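Local coordinates for protein terminase large subunit (Thermus phage G20c, PDB 5M1P) that packages viral DNA into empty capsids as the ATP-driven motor of the terminase and cuts the genome with its nuclease domain, the part in this crystal, at residues A[7-21]-A[132-146]. Numbering follows the deposited sequence.
Sequences VFSGLDMLILLPYER and LALLMEKGQVAVPND
Asp146 OD1 gathers two partners from segment 7-21: Arg21 NH2, at 2.8 Å in a salt bridge whose N-H...O angle is strongly bent, 123°, and Tyr19 OH, 2.9 Å away in a weak hydrogen bond. The carboxylate meets the guanidinium at its edge, and the positive charge of Arg21 probably favours the ionised form of Asp146. Tyr19 CG stands between its own backbone N and carbonyl carbon (chi1 59°), which sets the side chain at about a right angle to that of Pro144 and brings CE1 to 3.4 Å from Asn145 O, near the ring plane.

Next to this polar end, strands 15-17 and 142-144 pair in parallel. Four backbone bonds alternate between them: Ile15 N to Val141 O, Val143 N to Ile15 O, Leu17 N to Val143 O and Asn145 N to Leu17 O, the last 2.8 Å long. In parallel pairing one residue bonds both neighbours of its partner, as Ile15 does with Val141 and Val143, which flank Ala142. Ile15 and Ala142 share one face of the sheet, where their CB atoms lie 3.7 Å apart. Leu14 CD1 presses tightly on Val141 CG1 at 3.4 Å.

Further back, Met136 bends at chi3 (-63°) and brings CE to 3.6 Å from Phe8 CD1, while SD makes an oblique Met-aromatic contact, 5.0 Å from the centroid of the Phe8 ring.

The contact thus adds edge strand 142-144 to strand 15-22 in the mixed sheet of this RNase H-like nuclease. Helix 147-154, capped by Asp146, packs on Phe8, Leu14 and Leu16, and Tyr186 of helix 177-186 touches Leu132 and Val141.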
ATOM      1  N   VAL A   7      15.810   4.891  -1.386  1.00 11.57           N
ATOM      2  CA  VAL A   7      15.420   3.522  -1.656  1.00 11.08           C
ATOM      3  C   VAL A   7      14.930   3.386  -3.095  1.00 10.68           C
ATOM      4  O   VAL A   7      15.302   2.446  -3.797  1.00 11.28           O
ATOM      5  CB  VAL A   7      14.334   3.073  -0.668  1.00 10.80           C
ATOM      6  CG1 VAL A   7      13.757   1.730  -1.055  1.00 10.66           C
ATOM      7  CG2 VAL A   7      14.903   3.015   0.742  1.00 10.62           C
ATOM      8  N   PHE A   8      14.087   4.315  -3.531  1.00 10.07           N
ATOM      9  CA  PHE A   8      13.472   4.205  -4.852  1.00  9.98           C
ATOM     10  C   PHE A   8      14.275   4.967  -5.894  1.00 10.02           C
ATOM     11  O   PHE A   8      13.866   6.006  -6.401  1.00 10.43           O
ATOM     12  CB  PHE A   8      12.006   4.614  -4.789  1.00  9.60           C
ATOM     13  CG  PHE A   8      11.193   3.719  -3.897  1.00  9.79           C
ATOM     14  CD1 PHE A   8      10.985   2.387  -4.247  1.00 10.23           C
ATOM     15  CD2 PHE A   8      10.691   4.177  -2.684  1.00  9.82           C
ATOM     16  CE1 PHE A   8      10.266   1.544  -3.427  1.00 10.47           C
ATOM     17  CE2 PHE A   8       9.981   3.335  -1.860  1.00  9.98           C
ATOM     18  CZ  PHE A   8       9.757   2.022  -2.235  1.00 10.22           C
ATOM     19  N   SER A   9      15.421   4.391  -6.233  1.00 10.46           N
ATOM     20  CA  SER A   9      16.317   4.965  -7.233  1.00 11.28           C
ATOM     21  C   SER A   9      15.691   4.966  -8.625  1.00 11.07           C
ATOM     22  O   SER A   9      16.105   5.756  -9.469  1.00 11.81           O
ATOM     23  CB  SER A   9      17.646   4.203  -7.254  1.00 12.02           C
ATOM     24  OG  SER A   9      17.448   2.819  -7.375  1.00 13.54           O
ATOM     25  N   GLY A  10      14.686   4.108  -8.845  1.00 10.83           N
ATOM     26  CA  GLY A  10      13.957   4.064 -10.111  1.00 10.52           C
ATOM     27  C   GLY A  10      12.700   4.898 -10.189  1.00 10.16           C
ATOM     28  O   GLY A  10      11.864   4.628 -11.040  1.00  9.68           O
ATOM     29  N   LEU A  11      12.571   5.935  -9.358  1.00 10.84           N
ATOM     30  CA  LEU A  11      11.380   6.809  -9.355  1.00 11.66           C
ATOM     31  C   LEU A  11      11.127   7.456 -10.721  1.00 11.61           C
ATOM     32  O   LEU A  11       9.981   7.706 -11.097  1.00 11.74           O
ATOM     33  CB  LEU A  11      11.510   7.887  -8.266  1.00 12.75           C
ATOM     34  CG  LEU A  11      10.248   8.550  -7.710  1.00 13.67           C
ATOM     35  CD1 LEU A  11       9.357   7.525  -7.032  1.00 14.39           C
ATOM     36  CD2 LEU A  11      10.611   9.644  -6.721  1.00 14.26           C
ATOM     37  N   ASP A  12      12.196   7.686 -11.476  1.00 11.37           N
ATOM     38  CA  ASP A  12      12.083   8.212 -12.833  1.00 11.76           C
ATOM     39  C   ASP A  12      11.301   7.311 -13.790  1.00 11.29           C
ATOM     40  O   ASP A  12      10.812   7.788 -14.804  1.00 11.41           O
ATOM     41  CB  ASP A  12      13.474   8.478 -13.420  1.00 11.99           C
ATOM     42  CG  ASP A  12      14.334   7.220 -13.486  1.00 12.30           C
ATOM     43  OD1 ASP A  12      14.667   6.668 -12.407  1.00 13.65           O
ATOM     44  OD2 ASP A  12      14.673   6.782 -14.602  1.00 13.53           O
ATOM     45  N   MET A  13      11.228   6.016 -13.486  1.00 10.92           N
ATOM     46  CA  MET A  13      10.478   5.052 -14.294  1.00 11.29           C
ATOM     47  C   MET A  13       9.056   4.787 -13.815  1.00 11.03           C
ATOM     48  O   MET A  13       8.332   4.014 -14.448  1.00 10.24           O
ATOM     49  CB  MET A  13      11.257   3.737 -14.390  1.00 11.81           C
ATOM     50  CG  MET A  13      12.510   3.833 -15.247  1.00 12.98           C
ATOM     51  SD  MET A  13      12.103   4.178 -16.974  1.00 15.34           S
ATOM     52  CE  MET A  13      10.980   2.862 -17.432  1.00 16.57           C
ATOM     53  N   LEU A  14       8.647   5.432 -12.727  1.00 11.02           N
ATOM     54  CA  LEU A  14       7.287   5.308 -12.201  1.00 11.79           C
ATOM     55  C   LEU A  14       6.318   5.922 -13.209  1.00 12.04           C
ATOM     56  O   LEU A  14       6.532   7.047 -13.658  1.00 12.82           O
ATOM     57  CB  LEU A  14       7.208   6.041 -10.856  1.00 12.44           C
ATOM     58  CG  LEU A  14       5.915   6.010 -10.057  1.00 12.90           C
ATOM     59  CD1 LEU A  14       5.638   4.599  -9.581  1.00 12.84           C
ATOM     60  CD2 LEU A  14       6.029   6.965  -8.884  1.00 13.20           C
ATOM     61  N   ILE A  15       5.288   5.167 -13.588  1.00 12.19           N
ATOM     62  CA  ILE A  15       4.239   5.677 -14.465  1.00 12.36           C
ATOM     63  C   ILE A  15       3.230   6.431 -13.618  1.00 12.00           C
ATOM     64  O   ILE A  15       2.790   5.953 -12.564  1.00 11.93           O
ATOM     65  CB  ILE A  15       3.561   4.552 -15.254  1.00 12.95           C
ATOM     66  CG1 ILE A  15       4.584   3.947 -16.211  1.00 13.82           C
ATOM     67  CG2 ILE A  15       2.339   5.066 -16.022  1.00 12.87           C
ATOM     68  CD1 ILE A  15       4.177   2.614 -16.777  1.00 14.46           C
ATOM     69  N   LEU A  16       2.874   7.616 -14.091  1.00 11.40           N
ATOM     70  CA  LEU A  16       2.022   8.535 -13.363  1.00 11.61           C
ATOM     71  C   LEU A  16       0.671   8.581 -14.042  1.00 11.36           C
ATOM     72  O   LEU A  16       0.586   8.802 -15.250  1.00 11.65           O
ATOM     73  CB  LEU A  16       2.675   9.910 -13.332  1.00 12.04           C
ATOM     74  CG  LEU A  16       4.122   9.936 -12.834  1.00 12.62           C
ATOM     75  CD1 LEU A  16       4.629  11.368 -12.829  1.00 13.02           C
ATOM     76  CD2 LEU A  16       4.238   9.318 -11.453  1.00 13.27           C
ATOM     77  N   LEU A  17      -0.381   8.390 -13.255  1.00 10.94           N
ATOM     78  CA  LEU A  17      -1.731   8.213 -13.775  1.00 10.65           C
ATOM     79  C   LEU A  17      -2.670   9.313 -13.293  1.00  9.97           C
ATOM     80  O   LEU A  17      -2.692   9.636 -12.097  1.00  9.36           O
ATOM     81  CB  LEU A  17      -2.292   6.878 -13.293  1.00 11.24           C
ATOM     82  CG  LEU A  17      -1.475   5.627 -13.609  1.00 11.88           C
ATOM     83  CD1 LEU A  17      -2.030   4.422 -12.858  1.00 12.11           C
ATOM     84  CD2 LEU A  17      -1.462   5.379 -15.103  1.00 12.51           C
ATOM     85  N   PRO A  18      -3.492   9.866 -14.200  1.00  9.72           N
ATOM     86  CA  PRO A  18      -4.498  10.820 -13.748  1.00  9.77           C
ATOM     87  C   PRO A  18      -5.584  10.107 -12.944  1.00 10.24           C
ATOM     88  O   PRO A  18      -5.763   8.893 -13.081  1.00 10.81           O
ATOM     89  CB  PRO A  18      -5.048  11.387 -15.059  1.00 10.03           C
ATOM     90  CG  PRO A  18      -4.926  10.254 -16.001  1.00 10.05           C
ATOM     91  CD  PRO A  18      -3.669   9.522 -15.627  1.00 10.03           C
ATOM     92  N   TYR A  19      -6.272  10.851 -12.091  1.00 10.97           N
ATOM     93  CA  TYR A  19      -7.308  10.272 -11.247  1.00 11.72           C
ATOM     94  C   TYR A  19      -8.381  11.297 -10.951  1.00 12.63           C
ATOM     95  O   TYR A  19      -8.194  12.499 -11.187  1.00 12.31           O
ATOM     96  CB  TYR A  19      -6.715   9.747  -9.924  1.00 12.23           C
ATOM     97  CG  TYR A  19      -6.017  10.820  -9.104  1.00 12.55           C
ATOM     98  CD1 TYR A  19      -4.672  11.126  -9.327  1.00 12.81           C
ATOM     99  CD2 TYR A  19      -6.706  11.567  -8.136  1.00 13.38           C
ATOM    100  CE1 TYR A  19      -4.036  12.124  -8.606  1.00 13.36           C
ATOM    101  CE2 TYR A  19      -6.061  12.562  -7.402  1.00 14.02           C
ATOM    102  CZ  TYR A  19      -4.730  12.835  -7.649  1.00 14.04           C
ATOM    103  OH  TYR A  19      -4.076  13.818  -6.940  1.00 15.50           O
ATOM    104  N   GLU A  20      -9.496  10.808 -10.422  1.00 13.33           N
ATOM    105  CA  GLU A  20     -10.546  11.657  -9.870  1.00 14.49           C
ATOM    106  C   GLU A  20     -10.541  11.460  -8.360  1.00 14.94           C
ATOM    107  O   GLU A  20     -10.577  10.325  -7.880  1.00 14.06           O
ATOM    108  CB  GLU A  20     -11.911  11.267 -10.428  1.00 15.73           C
ATOM    109  CG  GLU A  20     -13.019  12.246 -10.051  1.00 17.34           C
ATOM    110  CD  GLU A  20     -14.396  11.846 -10.552  1.00 18.31           C
ATOM    111  OE1 GLU A  20     -14.604  10.664 -10.908  1.00 20.59           O
ATOM    112  OE2 GLU A  20     -15.284  12.729 -10.568  1.00 21.18           O
ATOM    113  N   ARG A  21     -10.485  12.556  -7.613  1.00 15.61           N
ATOM    114  CA  ARG A  21     -10.613  12.479  -6.161  1.00 17.09           C
ATOM    115  C   ARG A  21     -12.100  12.345  -5.827  1.00 17.20           C
ATOM    116  O   ARG A  21     -12.889  13.237  -6.145  1.00 17.76           O
ATOM    117  CB  ARG A  21      -9.990  13.707  -5.487  1.00 18.38           C
ATOM    118  CG  ARG A  21      -9.783  13.556  -3.985  1.00 19.91           C
ATOM    119  CD  ARG A  21      -8.940  14.692  -3.412  1.00 21.05           C
ATOM    120  NE  ARG A  21      -7.552  14.699  -3.903  1.00 22.39           N
ATOM    121  CZ  ARG A  21      -6.482  14.177  -3.287  1.00 23.15           C
ATOM    122  NH1 ARG A  21      -6.572  13.544  -2.112  1.00 23.59           N
ATOM    123  NH2 ARG A  21      -5.286  14.268  -3.878  1.00 23.12           N
ATOM    124  N   LEU A 132       9.091  -3.981  -4.779  1.00  9.52           N
ATOM    125  CA  LEU A 132       8.481  -2.774  -5.324  1.00  9.61           C
ATOM    126  C   LEU A 132       9.503  -1.938  -6.092  1.00  9.61           C
ATOM    127  O   LEU A 132       9.228  -1.453  -7.194  1.00  9.69           O
ATOM    128  CB  LEU A 132       7.819  -1.951  -4.215  1.00  9.45           C
ATOM    129  CG  LEU A 132       7.182  -0.617  -4.614  1.00  9.58           C
ATOM    130  CD1 LEU A 132       6.048  -0.831  -5.594  1.00  9.65           C
ATOM    131  CD2 LEU A 132       6.659   0.128  -3.398  1.00  9.55           C
ATOM    132  N   ALA A 133      10.686  -1.770  -5.510  1.00  9.72           N
ATOM    133  CA  ALA A 133      11.743  -0.971  -6.140  1.00 10.23           C
ATOM    134  C   ALA A 133      12.192  -1.540  -7.472  1.00 10.59           C
ATOM    135  O   ALA A 133      12.418  -0.783  -8.422  1.00 10.83           O
ATOM    136  CB  ALA A 133      12.938  -0.865  -5.217  1.00 10.38           C
ATOM    137  N   LEU A 134      12.327  -2.861  -7.548  1.00 11.11           N
ATOM    138  CA  LEU A 134      12.749  -3.515  -8.786  1.00 11.85           C
ATOM    139  C   LEU A 134      11.695  -3.374  -9.873  1.00 11.42           C
ATOM    140  O   LEU A 134      12.012  -3.033 -11.015  1.00 11.41           O
ATOM    141  CB  LEU A 134      13.049  -4.994  -8.546  1.00 13.15           C
ATOM    142  CG  LEU A 134      13.440  -5.821  -9.779  1.00 14.45           C
ATOM    143  CD1 LEU A 134      14.724  -5.289 -10.392  1.00 14.93           C
ATOM    144  CD2 LEU A 134      13.581  -7.284  -9.412  1.00 14.90           C
ATOM    145  N   LEU A 135      10.442  -3.661  -9.534  1.00 10.73           N
ATOM    146  CA  LEU A 135       9.339  -3.462 -10.476  1.00 10.61           C
ATOM    147  C   LEU A 135       9.265  -2.008 -10.947  1.00 10.23           C
ATOM    148  O   LEU A 135       8.962  -1.728 -12.108  1.00 10.59           O
ATOM    149  CB  LEU A 135       8.011  -3.849  -9.827  1.00 10.58           C
ATOM    150  CG  LEU A 135       7.797  -5.346  -9.633  1.00 10.87           C
ATOM    151  CD1 LEU A 135       6.616  -5.582  -8.696  1.00 10.60           C
ATOM    152  CD2 LEU A 135       7.586  -6.064 -10.959  1.00 11.39           C
ATOM    153  N   MET A 136       9.564  -1.078 -10.044  1.00  9.87           N
ATOM    154  CA  MET A 136       9.527   0.337 -10.387  1.00  9.98           C
ATOM    155  C   MET A 136      10.597   0.692 -11.415  1.00  9.90           C
ATOM    156  O   MET A 136      10.303   1.339 -12.424  1.00  9.58           O
ATOM    157  CB  MET A 136       9.704   1.209  -9.151  1.00 10.39           C
ATOM    158  CG  MET A 136       9.370   2.670  -9.393  1.00 10.85           C
ATOM    159  SD  MET A 136       9.693   3.731  -7.973  1.00 11.71           S
ATOM    160  CE  MET A 136       8.539   3.059  -6.776  1.00 11.89           C
ATOM    161  N   GLU A 137      11.828   0.247 -11.179  1.00 10.01           N
ATOM    162  CA  GLU A 137      12.916   0.512 -12.129  1.00 11.09           C
ATOM    163  C   GLU A 137      12.612  -0.102 -13.486  1.00 11.50           C
ATOM    164  O   GLU A 137      12.955   0.486 -14.511  1.00 11.75           O
ATOM    165  CB  GLU A 137      14.255  -0.001 -11.595  1.00 11.29           C
ATOM    166  CG  GLU A 137      15.431   0.202 -12.543  1.00 11.63           C
ATOM    167  CD  GLU A 137      15.711   1.664 -12.827  1.00 11.70           C
ATOM    168  OE1 GLU A 137      15.706   2.068 -14.012  1.00 12.14           O
ATOM    169  OE2 GLU A 137      15.942   2.418 -11.862  1.00 12.18           O
ATOM    170  N   LYS A 138      11.923  -1.242 -13.487  1.00 11.78           N
ATOM    171  CA  LYS A 138      11.524  -1.909 -14.728  1.00 12.93           C
ATOM    172  C   LYS A 138      10.336  -1.268 -15.454  1.00 12.37           C
ATOM    173  O   LYS A 138       9.899  -1.788 -16.480  1.00 12.88           O
ATOM    174  CB  LYS A 138      11.208  -3.373 -14.440  1.00 14.23           C
ATOM    175  CG  LYS A 138      12.425  -4.203 -14.061  1.00 15.58           C
ATOM    176  CD  LYS A 138      12.053  -5.669 -13.928  1.00 16.90           C
ATOM    177  CE  LYS A 138      13.269  -6.558 -13.740  1.00 18.23           C
ATOM    178  NZ  LYS A 138      12.881  -7.883 -13.176  1.00 19.21           N
ATOM    179  N   GLY A 139       9.799  -0.166 -14.929  1.00 11.99           N
ATOM    180  CA  GLY A 139       8.703   0.546 -15.569  1.00 11.80           C
ATOM    181  C   GLY A 139       7.366  -0.156 -15.435  1.00 11.84           C
ATOM    182  O   GLY A 139       6.487   0.042 -16.265  1.00 11.67           O
ATOM    183  N   GLN A 140       7.212  -0.973 -14.392  1.00 11.83           N
ATOM    184  CA  GLN A 140       5.993  -1.772 -14.196  1.00 11.97           C
ATOM    185  C   GLN A 140       5.058  -1.265 -13.087  1.00 11.23           C
ATOM    186  O   GLN A 140       3.985  -1.827 -12.869  1.00 11.55           O
ATOM    187  CB  GLN A 140       6.389  -3.231 -13.966  1.00 13.43           C
ATOM    188  CG  GLN A 140       7.060  -3.831 -15.196  1.00 14.95           C
ATOM    189  CD  GLN A 140       7.400  -5.295 -15.051  1.00 16.71           C
ATOM    190  OE1 GLN A 140       6.735  -6.155 -15.629  1.00 20.20           O
ATOM    191  NE2 GLN A 140       8.436  -5.590 -14.279  1.00 17.64           N
ATOM    192  N   VAL A 141       5.453  -0.195 -12.401  1.00 10.20           N
ATOM    193  CA  VAL A 141       4.663   0.391 -11.325  1.00  9.84           C
ATOM    194  C   VAL A 141       3.996   1.653 -11.856  1.00  9.72           C
ATOM    195  O   VAL A 141       4.655   2.503 -12.470  1.00  9.72           O
ATOM    196  CB  VAL A 141       5.540   0.685 -10.087  1.00  9.65           C
ATOM    197  CG1 VAL A 141       4.738   1.349  -8.970  1.00  9.55           C
ATOM    198  CG2 VAL A 141       6.172  -0.597  -9.562  1.00  9.80           C
ATOM    199  N   ALA A 142       2.685   1.745 -11.668  1.00  9.78           N
ATOM    200  CA  ALA A 142       1.898   2.869 -12.140  1.00  9.38           C
ATOM    201  C   ALA A 142       0.939   3.293 -11.045  1.00  9.39           C
ATOM    202  O   ALA A 142       0.134   2.487 -10.578  1.00  9.29           O
ATOM    203  CB  ALA A 142       1.148   2.482 -13.404  1.00  9.41           C
ATOM    204  N   VAL A 143       1.061   4.542 -10.599  1.00  9.28           N
ATOM    205  CA  VAL A 143       0.335   5.057  -9.446  1.00  9.48           C
ATOM    206  C   VAL A 143      -0.392   6.365  -9.755  1.00  9.24           C
ATOM    207  O   VAL A 143      -0.033   7.051 -10.715  1.00  9.13           O
ATOM    208  CB  VAL A 143       1.286   5.286  -8.245  1.00  9.83           C
ATOM    209  CG1 VAL A 143       2.019   4.003  -7.894  1.00  9.91           C
ATOM    210  CG2 VAL A 143       2.291   6.413  -8.485  1.00 10.09           C
ATOM    211  N   PRO A 144      -1.398   6.726  -8.936  1.00  9.85           N
ATOM    212  CA  PRO A 144      -2.014   8.037  -9.097  1.00 10.10           C
ATOM    213  C   PRO A 144      -0.975   9.150  -8.989  1.00 10.27           C
ATOM    214  O   PRO A 144      -0.125   9.111  -8.108  1.00 10.60           O
ATOM    215  CB  PRO A 144      -3.006   8.114  -7.936  1.00 10.25           C
ATOM    216  CG  PRO A 144      -3.272   6.700  -7.552  1.00  9.89           C
ATOM    217  CD  PRO A 144      -1.997   5.971  -7.816  1.00  9.82           C
ATOM    218  N   ASN A 145      -1.046  10.112  -9.902  1.00 10.41           N
ATOM    219  CA  ASN A 145      -0.078  11.190  -9.993  1.00 10.95           C
ATOM    220  C   ASN A 145      -0.433  12.245  -8.952  1.00 11.00           C
ATOM    221  O   ASN A 145      -0.928  13.338  -9.258  1.00 10.89           O
ATOM    222  CB  ASN A 145      -0.080  11.749 -11.423  1.00 11.23           C
ATOM    223  CG  ASN A 145       1.047  12.721 -11.678  1.00 11.52           C
ATOM    224  OD1 ASN A 145       1.862  13.007 -10.793  1.00 11.91           O
ATOM    225  ND2 ASN A 145       1.106  13.234 -12.897  1.00 11.92           N
ATOM    226  N   ASP A 146      -0.149  11.906  -7.703  1.00 11.21           N
ATOM    227  CA  ASP A 146      -0.541  12.688  -6.556  1.00 11.48           C
ATOM    228  C   ASP A 146       0.737  13.027  -5.818  1.00 11.10           C
ATOM    229  O   ASP A 146       1.518  12.131  -5.494  1.00 11.12           O
ATOM    230  CB  ASP A 146      -1.472  11.862  -5.673  1.00 12.36           C
ATOM    231  CG  ASP A 146      -1.836  12.573  -4.405  1.00 13.40           C
ATOM    232  OD1 ASP A 146      -2.656  13.518  -4.457  1.00 14.94           O
ATOM    233  OD2 ASP A 146      -1.279  12.204  -3.360  1.00 14.46           O
TER
HETATM  234  O   HOH W   1      17.412   1.862  -9.706  1.00 19.18           O
HETATM  235  O   HOH W   2      13.630   1.909  -7.480  1.00 16.86           O
HETATM  236  O   HOH W   3      16.206   4.589 -14.474  1.00 11.21           O
HETATM  237  O   HOH W   4       7.643   1.759 -12.774  1.00  9.91           O
HETATM  238  O   HOH W   5      -2.404  15.514  -8.305  1.00 18.86           O
HETATM  239  O   HOH W   6      -3.399  12.572  -1.569  1.00 24.35           O